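Local coordinates for RagA protein (Porphyromonas gingivalis, PDB 6SLN), which probably works as a TonB-dependent outer-membrane transporter, a plugged beta-barrel that takes up nutrients from outside the cell, at residues A[145-150]-A[701-706]; A[245-250]-A[259-264]; A[533-538]-A[546-551]. All coordinates share one frame; numbering follows the deposited sequence.

Contact 1: A[145-150]-A[701-706]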
ATOM      1  N   GLU A 145     -18.008  16.109 -27.341  1.00 55.09           N
ATOM      2  CA  GLU A 145     -19.070  17.070 -27.032  1.00 48.31           C
ATOM      3  C   GLU A 145     -20.157  16.949 -28.096  1.00 47.45           C
ATOM      4  O   GLU A 145     -19.876  17.114 -29.289  1.00 49.11           O
ATOM      5  CB  GLU A 145     -18.541  18.514 -26.981  1.00 40.64           C
ATOM      6  CG  GLU A 145     -17.526  18.821 -25.871  1.00 42.05           C
ATOM      7  CD  GLU A 145     -17.011  20.253 -25.921  1.00 48.74           C
ATOM      8  OE1 GLU A 145     -17.167  20.895 -26.977  1.00 61.23           O
ATOM      9  OE2 GLU A 145     -16.442  20.745 -24.921  1.00 55.29           O
ATOM     10  N   ILE A 146     -21.387  16.664 -27.666  1.00 44.12           N
ATOM     11  CA  ILE A 146     -22.538  16.524 -28.554  1.00 40.38           C
ATOM     12  C   ILE A 146     -23.331  17.829 -28.538  1.00 41.06           C
ATOM     13  O   ILE A 146     -23.892  18.206 -27.501  1.00 39.46           O
ATOM     14  CB  ILE A 146     -23.413  15.335 -28.129  1.00 46.20           C
ATOM     15  CG1 ILE A 146     -22.625  14.028 -28.294  1.00 46.36           C
ATOM     16  CG2 ILE A 146     -24.771  15.338 -28.871  1.00 40.09           C
ATOM     17  CD1 ILE A 146     -23.341  12.809 -27.800  1.00 43.18           C
ATOM     18  N   HIS A 147     -23.391  18.512 -29.689  1.00 47.93           N
ATOM     19  CA  HIS A 147     -24.048  19.825 -29.820  1.00 50.81           C
ATOM     20  C   HIS A 147     -23.451  20.847 -28.847  1.00 55.70           C
ATOM     21  O   HIS A 147     -24.165  21.465 -28.054  1.00 67.96           O
ATOM     22  CB  HIS A 147     -25.566  19.734 -29.607  1.00 50.62           C
ATOM     23  CG  HIS A 147     -26.308  18.967 -30.659  1.00 56.34           C
ATOM     24  ND1 HIS A 147     -27.568  18.449 -30.438  1.00 58.35           N
ATOM     25  CD2 HIS A 147     -25.988  18.644 -31.934  1.00 58.63           C
ATOM     26  CE1 HIS A 147     -27.992  17.840 -31.531  1.00 60.01           C
ATOM     27  NE2 HIS A 147     -27.053  17.944 -32.454  1.00 59.07           N
ATOM     28  N   GLY A 148     -22.128  21.006 -28.887  1.00 50.63           N
ATOM     29  CA  GLY A 148     -21.463  22.066 -28.151  1.00 39.78           C
ATOM     30  C   GLY A 148     -21.090  21.690 -26.730  1.00 49.74           C
ATOM     31  O   GLY A 148     -21.333  20.582 -26.244  1.00 59.98           O
ATOM     32  N   THR A 149     -20.465  22.651 -26.048  1.00 48.14           N
ATOM     33  CA  THR A 149     -20.167  22.533 -24.625  1.00 44.87           C
ATOM     34  C   THR A 149     -21.386  23.010 -23.860  1.00 57.14           C
ATOM     35  O   THR A 149     -21.804  24.161 -24.016  1.00 59.91           O
ATOM     36  CB  THR A 149     -18.952  23.368 -24.224  1.00 49.68           C
ATOM     37  OG1 THR A 149     -17.823  22.995 -25.018  1.00 69.72           O
ATOM     38  CG2 THR A 149     -18.603  23.142 -22.764  1.00 48.12           C
ATOM     39  N   GLY A 150     -21.962  22.136 -23.051  1.00 56.85           N
ATOM     40  CA  GLY A 150     -23.152  22.560 -22.347  1.00 41.54           C
ATOM     41  C   GLY A 150     -22.918  23.284 -21.039  1.00 47.93           C
ATOM     42  O   GLY A 150     -23.893  23.668 -20.383  1.00 45.45           O
ATOM     43  N   ASP A 701     -31.275  18.375 -38.773  1.00 63.52           N
ATOM     44  CA  ASP A 701     -31.811  18.529 -37.425  1.00 63.46           C
ATOM     45  C   ASP A 701     -31.408  19.901 -36.909  1.00 66.82           C
ATOM     46  O   ASP A 701     -30.220  20.164 -36.716  1.00 74.52           O
ATOM     47  CB  ASP A 701     -31.295  17.432 -36.497  1.00 65.67           C
ATOM     48  CG  ASP A 701     -32.216  16.237 -36.446  1.00 72.77           C
ATOM     49  OD1 ASP A 701     -33.228  16.307 -35.713  1.00 76.09           O
ATOM     50  OD2 ASP A 701     -31.936  15.236 -37.150  1.00 72.68           O
ATOM     51  N   PHE A 702     -32.383  20.773 -36.700  1.00 64.56           N
ATOM     52  CA  PHE A 702     -32.158  22.058 -36.059  1.00 64.72           C
ATOM     53  C   PHE A 702     -32.487  21.923 -34.582  1.00 63.21           C
ATOM     54  O   PHE A 702     -33.569  21.450 -34.222  1.00 72.65           O
ATOM     55  CB  PHE A 702     -33.014  23.155 -36.697  1.00 73.51           C
ATOM     56  CG  PHE A 702     -33.003  24.464 -35.941  1.00 89.16           C
ATOM     57  CD1 PHE A 702     -31.964  25.371 -36.108  1.00 91.52           C
ATOM     58  CD2 PHE A 702     -34.033  24.787 -35.052  1.00 96.31           C
ATOM     59  CE1 PHE A 702     -31.952  26.586 -35.404  1.00 91.29           C
ATOM     60  CE2 PHE A 702     -34.028  25.997 -34.347  1.00 92.87           C
ATOM     61  CZ  PHE A 702     -32.985  26.897 -34.528  1.00 89.94           C
ATOM     62  N   TYR A 703     -31.567  22.357 -33.733  1.00 53.20           N
ATOM     63  CA  TYR A 703     -31.781  22.281 -32.300  1.00 55.65           C
ATOM     64  C   TYR A 703     -31.444  23.607 -31.642  1.00 58.79           C
ATOM     65  O   TYR A 703     -30.710  24.434 -32.189  1.00 60.36           O
ATOM     66  CB  TYR A 703     -30.919  21.196 -31.667  1.00 57.34           C
ATOM     67  CG  TYR A 703     -29.449  21.491 -31.788  1.00 53.97           C
ATOM     68  CD1 TYR A 703     -28.782  22.209 -30.806  1.00 49.13           C
ATOM     69  CD2 TYR A 703     -28.731  21.066 -32.892  1.00 55.06           C
ATOM     70  CE1 TYR A 703     -27.442  22.489 -30.919  1.00 50.77           C
ATOM     71  CE2 TYR A 703     -27.387  21.335 -33.011  1.00 53.47           C
ATOM     72  CZ  TYR A 703     -26.747  22.042 -32.024  1.00 56.09           C
ATOM     73  OH  TYR A 703     -25.404  22.309 -32.146  1.00 60.50           O
ATOM     74  N   VAL A 704     -31.974  23.780 -30.433  1.00 56.50           N
ATOM     75  CA  VAL A 704     -31.568  24.861 -29.541  1.00 59.55           C
ATOM     76  C   VAL A 704     -31.555  24.301 -28.130  1.00 62.56           C
ATOM     77  O   VAL A 704     -32.560  23.753 -27.657  1.00 65.61           O
ATOM     78  CB  VAL A 704     -32.471  26.106 -29.620  1.00 54.76           C
ATOM     79  CG1 VAL A 704     -33.922  25.738 -29.410  1.00 59.05           C
ATOM     80  CG2 VAL A 704     -32.023  27.121 -28.582  1.00 48.17           C
ATOM     81  N   ARG A 705     -30.417  24.431 -27.467  1.00 62.01           N
ATOM     82  CA  ARG A 705     -30.128  23.763 -26.211  1.00 53.57           C
ATOM     83  C   ARG A 705     -29.755  24.827 -25.190  1.00 49.96           C
ATOM     84  O   ARG A 705     -28.922  25.697 -25.463  1.00 51.79           O
ATOM     85  CB  ARG A 705     -29.008  22.718 -26.420  1.00 45.29           C
ATOM     86  CG  ARG A 705     -28.048  22.543 -25.280  1.00 51.63           C
ATOM     87  CD  ARG A 705     -26.993  21.505 -25.621  1.00 55.99           C
ATOM     88  NE  ARG A 705     -26.365  21.005 -24.401  1.00 54.24           N
ATOM     89  CZ  ARG A 705     -25.177  20.425 -24.367  1.00 59.27           C
ATOM     90  NH1 ARG A 705     -24.498  20.264 -25.491  1.00 58.58           N
ATOM     91  NH2 ARG A 705     -24.676  20.000 -23.213  1.00 69.42           N
ATOM     92  N   THR A 706     -30.393  24.778 -24.034  1.00 53.93           N
ATOM     93  CA  THR A 706     -30.236  25.812 -23.027  1.00 57.44           C
ATOM     94  C   THR A 706     -29.817  25.184 -21.714  1.00 54.51           C
ATOM     95  O   THR A 706     -30.390  24.174 -21.292  1.00 55.54           O
ATOM     96  CB  THR A 706     -31.536  26.572 -22.828  1.00 58.47           C
ATOM     97  OG1 THR A 706     -32.224  26.666 -24.085  1.00 55.41           O
ATOM     98  CG2 THR A 706     -31.245  27.958 -22.289  1.00 59.77           C
TER
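The imidazole of His147 lies nearly flat on the phenol ring of Tyr703 in a face-to-face stack, the ring centroids 3.6 Å apart and the planes tilted by only 14°. The rings overlap broadly; the nearest atoms, His147 CD2 and Tyr703 CE2, are 3.2 Å apart, and the phenol oxygen runs out alongside His147 CB. Beside the stack, Arg705 sends its extended chain in among the backbone carbonyls of the turn. Its NH1 donates to His147 O (2.8 Å, N-H...O 136°), a bent bond in which NH1 approaches from above the carbonyl plane, and reaches Gly148 O in a weak bond of 3.3 Å. Gly150 CA rests over one face of the guanidinium, 3.1 Å from Arg705 NH2. The contact thus joins plug to barrel in the TonB-dependent receptor fold: residues 145-150 leave a short plug strand, 143-146, and 701-706 belong to barrel strand 696-715, whose Tyr703 and Arg705 both point at the plug. A chi1 of 64° swings the Tyr703 ring over to His147. Farther out, Asp738 of the adjacent barrel strand binds His147 NE2, which helps set the imidazole's rotation and may favour its protonated form, against the nearby Arg705. Asn762 bonds the Tyr703 hydroxyl, and Gln680 takes the N-H of Arg705 NE.

Contact 2: A[245-250]-A[259-264]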
ATOM      1  N   LEU A 245      22.494  29.601 -34.670  1.00 45.01           N
ATOM      2  CA  LEU A 245      22.185  29.901 -33.275  1.00 49.51           C
ATOM      3  C   LEU A 245      23.399  30.467 -32.555  1.00 50.03           C
ATOM      4  O   LEU A 245      23.300  31.490 -31.868  1.00 44.89           O
ATOM      5  CB  LEU A 245      21.680  28.654 -32.548  1.00 55.52           C
ATOM      6  CG  LEU A 245      21.502  28.898 -31.046  1.00 47.60           C
ATOM      7  CD1 LEU A 245      20.525  30.054 -30.836  1.00 45.89           C
ATOM      8  CD2 LEU A 245      21.036  27.650 -30.346  1.00 41.47           C
ATOM      9  N   LEU A 246      24.564  29.818 -32.706  1.00 44.85           N
ATOM     10  CA  LEU A 246      25.758  30.296 -32.013  1.00 50.74           C
ATOM     11  C   LEU A 246      26.130  31.707 -32.453  1.00 55.77           C
ATOM     12  O   LEU A 246      26.462  32.559 -31.622  1.00 59.07           O
ATOM     13  CB  LEU A 246      26.925  29.339 -32.233  1.00 56.34           C
ATOM     14  CG  LEU A 246      28.285  29.811 -31.701  1.00 53.23           C
ATOM     15  CD1 LEU A 246      28.188  30.142 -30.228  1.00 47.90           C
ATOM     16  CD2 LEU A 246      29.353  28.744 -31.926  1.00 56.36           C
ATOM     17  N   ASP A 247      26.067  31.987 -33.748  1.00 60.24           N
ATOM     18  CA  ASP A 247      26.348  33.349 -34.186  1.00 63.91           C
ATOM     19  C   ASP A 247      25.334  34.316 -33.608  1.00 58.78           C
ATOM     20  O   ASP A 247      25.690  35.413 -33.160  1.00 61.88           O
ATOM     21  CB  ASP A 247      26.347  33.435 -35.709  1.00 65.46           C
ATOM     22  CG  ASP A 247      27.056  34.665 -36.212  1.00 64.51           C
ATOM     23  OD1 ASP A 247      28.195  34.923 -35.749  1.00 59.83           O
ATOM     24  OD2 ASP A 247      26.467  35.370 -37.064  1.00 63.78           O
ATOM     25  N   PHE A 248      24.064  33.914 -33.604  1.00 55.24           N
ATOM     26  CA  PHE A 248      22.990  34.754 -33.081  1.00 52.95           C
ATOM     27  C   PHE A 248      23.245  35.126 -31.623  1.00 46.87           C
ATOM     28  O   PHE A 248      23.271  36.306 -31.269  1.00 47.45           O
ATOM     29  CB  PHE A 248      21.669  34.007 -33.263  1.00 52.89           C
ATOM     30  CG  PHE A 248      20.479  34.681 -32.667  1.00 53.24           C
ATOM     31  CD1 PHE A 248      20.047  35.910 -33.133  1.00 55.92           C
ATOM     32  CD2 PHE A 248      19.759  34.059 -31.666  1.00 46.72           C
ATOM     33  CE1 PHE A 248      18.934  36.514 -32.594  1.00 53.48           C
ATOM     34  CE2 PHE A 248      18.640  34.661 -31.123  1.00 46.40           C
ATOM     35  CZ  PHE A 248      18.231  35.887 -31.586  1.00 49.99           C
ATOM     36  N   GLN A 249      23.506  34.134 -30.777  1.00 45.98           N
ATOM     37  CA  GLN A 249      23.729  34.401 -29.362  1.00 45.61           C
ATOM     38  C   GLN A 249      24.947  35.284 -29.137  1.00 46.53           C
ATOM     39  O   GLN A 249      24.937  36.151 -28.260  1.00 53.39           O
ATOM     40  CB  GLN A 249      23.889  33.087 -28.602  1.00 44.61           C
ATOM     41  CG  GLN A 249      22.697  32.143 -28.701  1.00 43.64           C
ATOM     42  CD  GLN A 249      23.032  30.766 -28.173  1.00 49.30           C
ATOM     43  OE1 GLN A 249      24.016  30.146 -28.606  1.00 54.05           O
ATOM     44  NE2 GLN A 249      22.246  30.289 -27.205  1.00 41.86           N
ATOM     45  N   VAL A 250      26.016  35.076 -29.905  1.00 53.16           N
ATOM     46  CA  VAL A 250      27.215  35.875 -29.682  1.00 48.06           C
ATOM     47  C   VAL A 250      26.966  37.313 -30.082  1.00 49.06           C
ATOM     48  O   VAL A 250      27.428  38.244 -29.414  1.00 56.82           O
ATOM     49  CB  VAL A 250      28.425  35.288 -30.431  1.00 50.40           C
ATOM     50  CG1 VAL A 250      29.667  36.113 -30.134  1.00 49.51           C
ATOM     51  CG2 VAL A 250      28.659  33.868 -30.004  1.00 47.58           C
ATOM     52  N   GLN A 259      32.722  39.297 -27.140  1.00 73.89           N
ATOM     53  CA  GLN A 259      32.792  37.862 -27.322  1.00 71.71           C
ATOM     54  C   GLN A 259      33.006  37.545 -28.797  1.00 72.51           C
ATOM     55  O   GLN A 259      32.605  38.307 -29.679  1.00 76.37           O
ATOM     56  CB  GLN A 259      31.513  37.200 -26.803  1.00 66.67           C
ATOM     57  CG  GLN A 259      31.677  35.753 -26.468  1.00 67.01           C
ATOM     58  CD  GLN A 259      32.572  35.515 -25.265  1.00 70.02           C
ATOM     59  OE1 GLN A 259      33.789  35.377 -25.408  1.00 74.04           O
ATOM     60  NE2 GLN A 259      31.972  35.423 -24.077  1.00 57.89           N
ATOM     61  N   THR A 260      33.679  36.430 -29.057  1.00 72.73           N
ATOM     62  CA  THR A 260      33.798  35.879 -30.398  1.00 65.35           C
ATOM     63  C   THR A 260      33.210  34.475 -30.405  1.00 50.34           C
ATOM     64  O   THR A 260      32.900  33.904 -29.362  1.00 61.26           O
ATOM     65  CB  THR A 260      35.256  35.841 -30.871  1.00 62.57           C
ATOM     66  OG1 THR A 260      35.935  34.758 -30.220  1.00 58.75           O
ATOM     67  CG2 THR A 260      35.960  37.155 -30.573  1.00 53.67           C
ATOM     68  N   VAL A 261      33.067  33.916 -31.604  1.00 50.42           N
ATOM     69  CA  VAL A 261      32.513  32.575 -31.750  1.00 49.40           C
ATOM     70  C   VAL A 261      33.502  31.517 -31.250  1.00 59.29           C
ATOM     71  O   VAL A 261      33.102  30.526 -30.612  1.00 53.92           O
ATOM     72  CB  VAL A 261      32.091  32.348 -33.214  1.00 49.72           C
ATOM     73  CG1 VAL A 261      31.797  30.901 -33.493  1.00 48.89           C
ATOM     74  CG2 VAL A 261      30.872  33.165 -33.518  1.00 49.75           C
ATOM     75  N   GLN A 262      34.806  31.715 -31.499  1.00 52.52           N
ATOM     76  CA  GLN A 262      35.778  30.752 -30.992  1.00 49.75           C
ATOM     77  C   GLN A 262      35.798  30.729 -29.467  1.00 50.95           C
ATOM     78  O   GLN A 262      35.863  29.653 -28.858  1.00 52.23           O
ATOM     79  CB  GLN A 262      37.178  31.052 -31.524  1.00 54.38           C
ATOM     80  CG  GLN A 262      38.216  29.963 -31.146  1.00 50.78           C
ATOM     81  CD  GLN A 262      37.886  28.589 -31.742  1.00 56.52           C
ATOM     82  OE1 GLN A 262      38.138  28.334 -32.925  1.00 61.97           O
ATOM     83  NE2 GLN A 262      37.321  27.697 -30.920  1.00 48.95           N
ATOM     84  N   LYS A 263      35.752  31.900 -28.830  1.00 49.53           N
ATOM     85  CA  LYS A 263      35.819  31.935 -27.375  1.00 53.16           C
ATOM     86  C   LYS A 263      34.628  31.220 -26.745  1.00 47.75           C
ATOM     87  O   LYS A 263      34.778  30.526 -25.737  1.00 48.64           O
ATOM     88  CB  LYS A 263      35.909  33.379 -26.890  1.00 49.82           C
ATOM     89  CG  LYS A 263      37.266  33.994 -27.119  1.00 51.07           C
ATOM     90  CD  LYS A 263      37.361  35.408 -26.560  1.00 59.68           C
ATOM     91  CE  LYS A 263      38.808  35.895 -26.602  1.00 64.80           C
ATOM     92  NZ  LYS A 263      39.216  36.627 -25.374  1.00 71.04           N
ATOM     93  N   VAL A 264      33.438  31.360 -27.332  1.00 47.40           N
ATOM     94  CA  VAL A 264      32.280  30.650 -26.802  1.00 49.18           C
ATOM     95  C   VAL A 264      32.459  29.148 -26.978  1.00 45.53           C
ATOM     96  O   VAL A 264      32.144  28.361 -26.075  1.00 44.64           O
ATOM     97  CB  VAL A 264      30.993  31.168 -27.469  1.00 46.10           C
ATOM     98  CG1 VAL A 264      29.811  30.281 -27.169  1.00 44.92           C
ATOM     99  CG2 VAL A 264      30.725  32.539 -26.981  1.00 46.58           C
TER
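Apolar contacts between branched side chains carry the meeting of helix 242-252 with the first turn of helix 261-276. Leu246 uses both methyls: CD1 meets Val264 CG1 tip to tip at 3.5 Å, while CD2 lies 3.6 Å from Val261 CG1, the two side chains crossing obliquely. Its CG stands anti to the backbone N (chi1 173°), which directs the fork at the opposite helix and between the two valines. One turn on, Val250 divides its branches as well. CG2 reaches Val264 CG2 end to end at 3.9 Å, and CG1, anti to the backbone N, lies against the backbone of Gln259, 3.7 Å from Gln259 O, with the CB of that glutamine close by. Val264 therefore gives one methyl to Leu246 and the other to Val250. The polar groups lie around this apolar patch. Asp247 OD1 passes 3.9 Å from Val261 CG2, its carboxylate being engaged through OD2 in a salt bridge with Lys251. Gln259 bends at chi2 and turns its amide away, NE2 bonding to Trp255 O. Thr260 is the N-cap of the second helix, its OG1 accepting from Lys263 N (3.2 Å, N-H...O 166°). The two consecutive helices, joined by a short loop, lie in the helical connection between barrel strands 218-230 and 309-322; on the first, Phe248 packs on Met240, Met886 and Leu910, while Gln249 bonds to Tyr400 and the backbone of Met886.

Contact 3: A[533-538]-A[546-551]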
ATOM      1  N   ILE A 533      -4.193   3.350  -2.581  1.00 24.86           N
ATOM      2  CA  ILE A 533      -3.212   3.399  -1.506  1.00 27.18           C
ATOM      3  C   ILE A 533      -1.844   3.233  -2.132  1.00 31.58           C
ATOM      4  O   ILE A 533      -1.687   2.627  -3.201  1.00 31.84           O
ATOM      5  CB  ILE A 533      -3.414   2.317  -0.427  1.00 33.83           C
ATOM      6  CG1 ILE A 533      -3.143   0.925  -1.025  1.00 24.98           C
ATOM      7  CG2 ILE A 533      -4.790   2.427   0.180  1.00 34.80           C
ATOM      8  CD1 ILE A 533      -3.418  -0.250  -0.064  1.00 24.63           C
ATOM      9  N   GLY A 534      -0.850   3.789  -1.464  1.00 24.66           N
ATOM     10  CA  GLY A 534       0.469   3.752  -2.026  1.00 24.67           C
ATOM     11  C   GLY A 534       1.472   3.848  -0.916  1.00 27.44           C
ATOM     12  O   GLY A 534       1.278   4.615   0.025  1.00 31.27           O
ATOM     13  N   ALA A 535       2.533   3.062  -0.997  1.00 27.32           N
ATOM     14  CA  ALA A 535       3.656   3.184  -0.086  1.00 28.18           C
ATOM     15  C   ALA A 535       4.933   3.353  -0.888  1.00 35.26           C
ATOM     16  O   ALA A 535       5.021   2.957  -2.059  1.00 30.59           O
ATOM     17  CB  ALA A 535       3.801   1.957   0.817  1.00 26.76           C
ATOM     18  N   SER A 536       5.939   3.900  -0.219  1.00 24.90           N
ATOM     19  CA  SER A 536       7.194   4.177  -0.877  1.00 33.31           C
ATOM     20  C   SER A 536       8.318   4.112   0.146  1.00 34.85           C
ATOM     21  O   SER A 536       8.127   4.357   1.338  1.00 25.21           O
ATOM     22  CB  SER A 536       7.157   5.532  -1.600  1.00 35.23           C
ATOM     23  OG  SER A 536       7.770   6.538  -0.819  1.00 56.04           O
ATOM     24  N   SER A 537       9.489   3.745  -0.345  1.00 38.39           N
ATOM     25  CA  SER A 537      10.633   3.488   0.498  1.00 31.60           C
ATOM     26  C   SER A 537      11.807   4.083  -0.228  1.00 37.89           C
ATOM     27  O   SER A 537      11.794   4.209  -1.461  1.00 37.81           O
ATOM     28  CB  SER A 537      10.835   1.984   0.720  1.00 35.34           C
ATOM     29  OG  SER A 537       9.942   1.461   1.688  1.00 42.79           O
ATOM     30  N   LYS A 538      12.829   4.455   0.521  1.00 37.90           N
ATOM     31  CA  LYS A 538      14.018   4.906  -0.174  1.00 41.44           C
ATOM     32  C   LYS A 538      15.267   4.540   0.613  1.00 43.14           C
ATOM     33  O   LYS A 538      15.208   4.017   1.732  1.00 34.24           O
ATOM     34  CB  LYS A 538      13.942   6.411  -0.466  1.00 43.54           C
ATOM     35  CG  LYS A 538      13.539   7.270   0.685  1.00 35.38           C
ATOM     36  CD  LYS A 538      13.437   8.696   0.236  1.00 26.74           C
ATOM     37  CE  LYS A 538      12.990   9.567   1.405  1.00 36.03           C
ATOM     38  NZ  LYS A 538      12.518  10.928   1.006  1.00 33.41           N
ATOM     39  N   MET A 546      15.351  -4.530  -2.853  1.00 35.45           N
ATOM     40  CA  MET A 546      14.502  -3.366  -3.076  1.00 38.39           C
ATOM     41  C   MET A 546      13.040  -3.626  -2.680  1.00 42.72           C
ATOM     42  O   MET A 546      12.122  -3.006  -3.229  1.00 38.22           O
ATOM     43  CB  MET A 546      14.602  -2.910  -4.535  1.00 32.34           C
ATOM     44  CG  MET A 546      15.899  -2.221  -4.863  1.00 33.16           C
ATOM     45  SD  MET A 546      15.845  -1.347  -6.426  1.00 42.04           S
ATOM     46  CE  MET A 546      14.950   0.117  -5.927  1.00 40.85           C
ATOM     47  N   LEU A 547      12.795  -4.529  -1.732  1.00 38.21           N
ATOM     48  CA  LEU A 547      11.464  -4.618  -1.146  1.00 36.61           C
ATOM     49  C   LEU A 547      11.183  -3.370  -0.304  1.00 44.14           C
ATOM     50  O   LEU A 547      12.085  -2.813   0.335  1.00 50.06           O
ATOM     51  CB  LEU A 547      11.334  -5.878  -0.286  1.00 38.51           C
ATOM     52  CG  LEU A 547      11.470  -7.253  -0.958  1.00 39.46           C
ATOM     53  CD1 LEU A 547      11.222  -8.368   0.042  1.00 30.72           C
ATOM     54  CD2 LEU A 547      10.548  -7.393  -2.161  1.00 44.53           C
ATOM     55  N   LEU A 548       9.924  -2.923  -0.309  1.00 33.84           N
ATOM     56  CA  LEU A 548       9.578  -1.736   0.460  1.00 31.23           C
ATOM     57  C   LEU A 548      10.015  -1.888   1.910  1.00 42.11           C
ATOM     58  O   LEU A 548      10.493  -0.929   2.526  1.00 56.99           O
ATOM     59  CB  LEU A 548       8.070  -1.467   0.373  1.00 34.06           C
ATOM     60  CG  LEU A 548       7.588  -0.974  -1.000  1.00 31.81           C
ATOM     61  CD1 LEU A 548       6.098  -0.746  -1.059  1.00 24.78           C
ATOM     62  CD2 LEU A 548       8.345   0.284  -1.414  1.00 27.29           C
ATOM     63  N   SER A 549       9.897  -3.097   2.461  1.00 36.15           N
ATOM     64  CA  SER A 549      10.284  -3.360   3.844  1.00 32.68           C
ATOM     65  C   SER A 549      11.753  -3.124   4.112  1.00 36.24           C
ATOM     66  O   SER A 549      12.159  -3.144   5.279  1.00 33.68           O
ATOM     67  CB  SER A 549       9.971  -4.795   4.201  1.00 32.67           C
ATOM     68  OG  SER A 549      10.304  -5.615   3.114  1.00 40.76           O
ATOM     69  N   GLN A 550      12.553  -2.892   3.075  1.00 36.56           N
ATOM     70  CA  GLN A 550      13.996  -2.874   3.219  1.00 29.76           C
ATOM     71  C   GLN A 550      14.565  -1.482   3.083  1.00 35.15           C
ATOM     72  O   GLN A 550      15.785  -1.335   2.916  1.00 44.13           O
ATOM     73  CB  GLN A 550      14.628  -3.828   2.207  1.00 33.43           C
ATOM     74  CG  GLN A 550      14.095  -5.257   2.353  1.00 31.93           C
ATOM     75  CD  GLN A 550      14.781  -6.253   1.442  1.00 40.99           C
ATOM     76  OE1 GLN A 550      14.674  -6.187   0.203  1.00 36.26           O
ATOM     77  NE2 GLN A 550      15.493  -7.190   2.050  1.00 51.78           N
ATOM     78  N   GLY A 551      13.716  -0.462   3.157  1.00 31.44           N
ATOM     79  CA  GLY A 551      14.199   0.897   3.112  1.00 26.19           C
ATOM     80  C   GLY A 551      14.913   1.320   4.387  1.00 35.67           C
ATOM     81  O   GLY A 551      14.840   0.679   5.444  1.00 32.45           O
TER
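Ser537 turns its hydroxyl back beside its own backbone N (chi1 -78°, OG anti to the carbonyl carbon), and this rotamer carries OG to Leu548 O. The hydrogen bond, 2.6 Å from Ser537 OG to Leu548 O, lies in the carbonyl plane on a lone pair. Leu548 has the same sense at chi1, -71°, and chi2 of 179° sets CD1 anti to CA, so that the two methyls are spread along the strand. CD1 reaches Ala535 CB at 4.0 Å, and CD2 lies against Ser537, 3.7 Å from Ser537 CB. Ala535 and Ser537, two residues apart on one face of the strand, both point at the loop, as the alternation of a beta-strand requires. That strand, 515-540, is a long strand of the TonB-dependent receptor barrel, and the loop leads on to its antiparallel neighbour 561-580. Within the loop a 3-10 turn at Leu548 and Ser549 is tied by the bond from Gln550 N to Leu547 O; Gln550 OE1 accepts from Leu547 N at 3.2 Å, while its NE2 bonds to the backbone of a chain of another protein. Gly551 CA passes 3.6 Å from Lys538 O. The backbone N of Leu548 bonds to His562 of the second RagA subunit, whose Pro560 packs on Ala535 and Ser537.

From the N-terminal side, the plug comes first: residues 145-150 open contact 1, which closes only at barrel strand 696-715, 551 residues later. Everything between lies inside that long loop, including contacts 2 and 3, which follow one another in series without crossing. Contact 2 closes a short loop between two consecutive helices in the connection from barrel strand 218-230 to 309-322. Contact 3 folds the loop after strand 515-540 back on that strand, at the interface with the second RagA subunit. Contacts 1 and 3 both involve barrel strands but lie on opposite sides of the chain's centre, their own centres 50 Å apart. Of the three, only contact 1 joins plug to barrel; the other two are local closures.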